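Local coordinates for thermophilic dibenzothiophene desulfurization enzyme C (Paenibacillus sp. A11-2, PDB 5XDC), which is an FMN-dependent monooxygenase that oxidises dibenzothiophene, probably by way of the 5-oxide to the 5,5-dioxide, using reduced flavin and oxygen, at the interface of chains A and B. Sequence-based numbering; all coordinates share one arbitrary frame. Chains: chain A/B, Thermophilic dibenzothiophene desulfurization enzyme C.

The interface of chains A and B. Residues chain A 264, 267, 299-300, 303-304, 307; chain B 398, 401-402.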
ATOM      1  N   ARG A 264      18.337  -6.953  -0.739  1.00 13.73           N
ATOM      2  CA  ARG A 264      18.775  -8.212  -0.147  1.00 12.71           C
ATOM      3  C   ARG A 264      19.751  -7.977   1.003  1.00 11.95           C
ATOM      4  O   ARG A 264      19.684  -8.659   2.034  1.00 14.10           O
ATOM      5  CB  ARG A 264      19.413  -9.107  -1.209  1.00 17.30           C
ATOM      6  CG  ARG A 264      20.018 -10.353  -0.599  1.00 18.44           C
ATOM      7  CD  ARG A 264      20.258 -11.470  -1.598  1.00 27.91           C
ATOM      8  NE  ARG A 264      19.005 -12.107  -2.016  1.00 26.05           N
ATOM      9  CZ  ARG A 264      18.392 -13.100  -1.374  1.00 25.20           C
ATOM     10  NH1 ARG A 264      18.906 -13.602  -0.256  1.00 27.68           N
ATOM     11  NH2 ARG A 264      17.251 -13.602  -1.862  1.00 20.59           N
ATOM     12  N   LEU A 267      17.711  -6.838   4.016  1.00 12.76           N
ATOM     13  CA  LEU A 267      16.924  -7.924   4.583  1.00 13.80           C
ATOM     14  C   LEU A 267      17.807  -8.907   5.341  1.00 13.81           C
ATOM     15  O   LEU A 267      17.441  -9.364   6.431  1.00 14.01           O
ATOM     16  CB  LEU A 267      16.149  -8.637   3.474  1.00 12.33           C
ATOM     17  CG  LEU A 267      14.957  -9.504   3.865  1.00 27.76           C
ATOM     18  CD1 LEU A 267      13.919  -8.710   4.598  1.00 18.32           C
ATOM     19  CD2 LEU A 267      14.323 -10.115   2.608  1.00 28.54           C
ATOM     20  N   TYR A 299       9.181 -10.162   7.612  1.00 12.96           N
ATOM     21  CA  TYR A 299      10.222 -10.835   6.851  1.00 13.14           C
ATOM     22  C   TYR A 299       9.631 -11.613   5.684  1.00 12.79           C
ATOM     23  O   TYR A 299      10.208 -11.637   4.593  1.00 14.89           O
ATOM     24  CB  TYR A 299      11.042 -11.769   7.743  1.00 14.39           C
ATOM     25  CG  TYR A 299      12.070 -11.034   8.553  1.00 12.37           C
ATOM     26  CD1 TYR A 299      13.205 -10.496   7.951  1.00 14.59           C
ATOM     27  CD2 TYR A 299      11.915 -10.867   9.907  1.00 13.85           C
ATOM     28  CE1 TYR A 299      14.141  -9.819   8.681  1.00 13.15           C
ATOM     29  CE2 TYR A 299      12.862 -10.178  10.657  1.00 12.53           C
ATOM     30  CZ  TYR A 299      13.970  -9.653  10.032  1.00 15.07           C
ATOM     31  OH  TYR A 299      14.920  -8.960  10.735  1.00 15.80           O
ATOM     32  N   GLY A 300       8.472 -12.239   5.891  1.00 13.08           N
ATOM     33  CA  GLY A 300       7.874 -13.041   4.833  1.00 14.83           C
ATOM     34  C   GLY A 300       7.402 -12.198   3.664  1.00 14.15           C
ATOM     35  O   GLY A 300       7.617 -12.558   2.504  1.00 16.02           O
ATOM     36  N   ALA A 303      10.682 -10.782   1.977  1.00 12.82           N
ATOM     37  CA  ALA A 303      11.440 -11.862   1.357  1.00 12.06           C
ATOM     38  C   ALA A 303      10.706 -12.415   0.140  1.00 14.13           C
ATOM     39  O   ALA A 303      11.332 -12.741  -0.867  1.00 13.39           O
ATOM     40  CB  ALA A 303      11.732 -12.977   2.360  1.00 14.99           C
ATOM     41  N   ALA A 304       9.384 -12.548   0.222  1.00 14.28           N
ATOM     42  CA  ALA A 304       8.625 -13.058  -0.919  1.00 14.14           C
ATOM     43  C   ALA A 304       8.742 -12.128  -2.120  1.00 11.79           C
ATOM     44  O   ALA A 304       8.994 -12.568  -3.252  1.00 12.34           O
ATOM     45  CB  ALA A 304       7.168 -13.233  -0.531  1.00 14.20           C
ATOM     46  N   GLN A 307      12.170 -12.514  -3.639  1.00 13.11           N
ATOM     47  CA  GLN A 307      12.361 -13.740  -4.420  1.00 12.44           C
ATOM     48  C   GLN A 307      11.800 -13.567  -5.820  1.00 14.52           C
ATOM     49  O   GLN A 307      12.438 -13.927  -6.821  1.00 15.68           O
ATOM     50  CB  GLN A 307      11.680 -14.946  -3.764  1.00 15.37           C
ATOM     51  CG  GLN A 307      12.166 -15.353  -2.383  1.00 17.14           C
ATOM     52  CD  GLN A 307      13.646 -15.264  -2.246  1.00 21.71           C
ATOM     53  OE1 GLN A 307      14.395 -16.063  -2.831  1.00 21.95           O
ATOM     54  NE2 GLN A 307      14.100 -14.294  -1.461  1.00 25.55           N
TER
ATOM     55  N   VAL B 398       7.200 -18.160   4.368  1.00 12.74           N
ATOM     56  CA  VAL B 398       8.377 -17.551   3.759  1.00 11.23           C
ATOM     57  C   VAL B 398       9.196 -16.814   4.816  1.00 16.07           C
ATOM     58  O   VAL B 398      10.432 -16.831   4.780  1.00 15.40           O
ATOM     59  CB  VAL B 398       7.976 -16.635   2.584  1.00 11.61           C
ATOM     60  CG1 VAL B 398       9.191 -15.899   2.024  1.00 13.20           C
ATOM     61  CG2 VAL B 398       7.312 -17.435   1.498  1.00 13.58           C
ATOM     62  N   TRP B 401      11.175 -19.317   6.910  1.00 13.78           N
ATOM     63  CA  TRP B 401      12.340 -19.761   6.151  1.00 17.96           C
ATOM     64  C   TRP B 401      13.439 -18.705   6.162  1.00 16.01           C
ATOM     65  O   TRP B 401      14.594 -19.006   6.483  1.00 17.28           O
ATOM     66  CB  TRP B 401      11.933 -20.087   4.716  1.00 18.24           C
ATOM     67  CG  TRP B 401      13.087 -20.118   3.774  1.00 17.38           C
ATOM     68  CD1 TRP B 401      14.009 -21.113   3.645  1.00 25.59           C
ATOM     69  CD2 TRP B 401      13.450 -19.106   2.829  1.00 16.31           C
ATOM     70  NE1 TRP B 401      14.921 -20.784   2.668  1.00 23.43           N
ATOM     71  CE2 TRP B 401      14.596 -19.558   2.152  1.00 24.06           C
ATOM     72  CE3 TRP B 401      12.908 -17.861   2.483  1.00 25.98           C
ATOM     73  CZ2 TRP B 401      15.214 -18.814   1.154  1.00 22.47           C
ATOM     74  CZ3 TRP B 401      13.523 -17.122   1.482  1.00 24.11           C
ATOM     75  CH2 TRP B 401      14.667 -17.604   0.834  1.00 27.60           C
ATOM     76  N   PHE B 402      13.107 -17.456   5.814  1.00 14.49           N
ATOM     77  CA  PHE B 402      14.142 -16.444   5.663  1.00 14.79           C
ATOM     78  C   PHE B 402      14.790 -16.119   7.000  1.00 15.27           C
ATOM     79  O   PHE B 402      16.018 -15.990   7.090  1.00 18.63           O
ATOM     80  CB  PHE B 402      13.586 -15.166   5.035  1.00 15.63           C
ATOM     81  CG  PHE B 402      14.660 -14.196   4.666  1.00 16.90           C
ATOM     82  CD1 PHE B 402      15.259 -14.258   3.429  1.00 16.05           C
ATOM     83  CD2 PHE B 402      15.130 -13.282   5.582  1.00 17.33           C
ATOM     84  CE1 PHE B 402      16.307 -13.390   3.100  1.00 18.08           C
ATOM     85  CE2 PHE B 402      16.156 -12.433   5.264  1.00 17.27           C
ATOM     86  CZ  PHE B 402      16.744 -12.485   4.014  1.00 19.58           C
TER
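B:Phe402 lies against A:Leu267 at the apolar centre of this patch between two copies of the enzyme. The leucine methyl CD2 sits over one face of the phenyl ring, 3.9 Å from its centroid and displaced toward the rim. The branch carbon CG of A:Leu267 also touches the ring, 3.5 Å from CE2 of B:Phe402. The phenylalanine has CG anti to its backbone nitrogen (chi1 -171°), which carries the ring across to helix 247-276 of chain A. A:Ala303 CB packs at the root of that ring, 3.9 Å from CD1 of B:Phe402, and meets CG1 of B:Val398. The side chains of A:Tyr299 and B:Phe402 run at about a right angle, yet their rings lie nearly parallel and offset, tyrosine CD1 4.1 Å from phenylalanine CD2. An alanine in place of B:Phe402 would probably deprive A:Leu267 of its aromatic partner and open a gap beside A:Ala303. Toward the rim, B:Val398 CG1 rests 3.7 Å from the backbone oxygen of A:Gly300. B:Trp401 points CH2 at the amide of A:Gln307, 4.0 Å from its CD, with amide and ring planes 76° apart. The amide nitrogen NE2 of A:Gln307 donates a 3.2 Å hydrogen bond to the carbonyl O of A:Ala303, helping fix the amide's rotation. A:Arg264 borders the patch, its NH1 4.2 Å from CE1 of B:Phe402. Helix 391-404 of chain B packs against helices 247-276 and 293-325 of chain A, within the tetramer's two-fold interface.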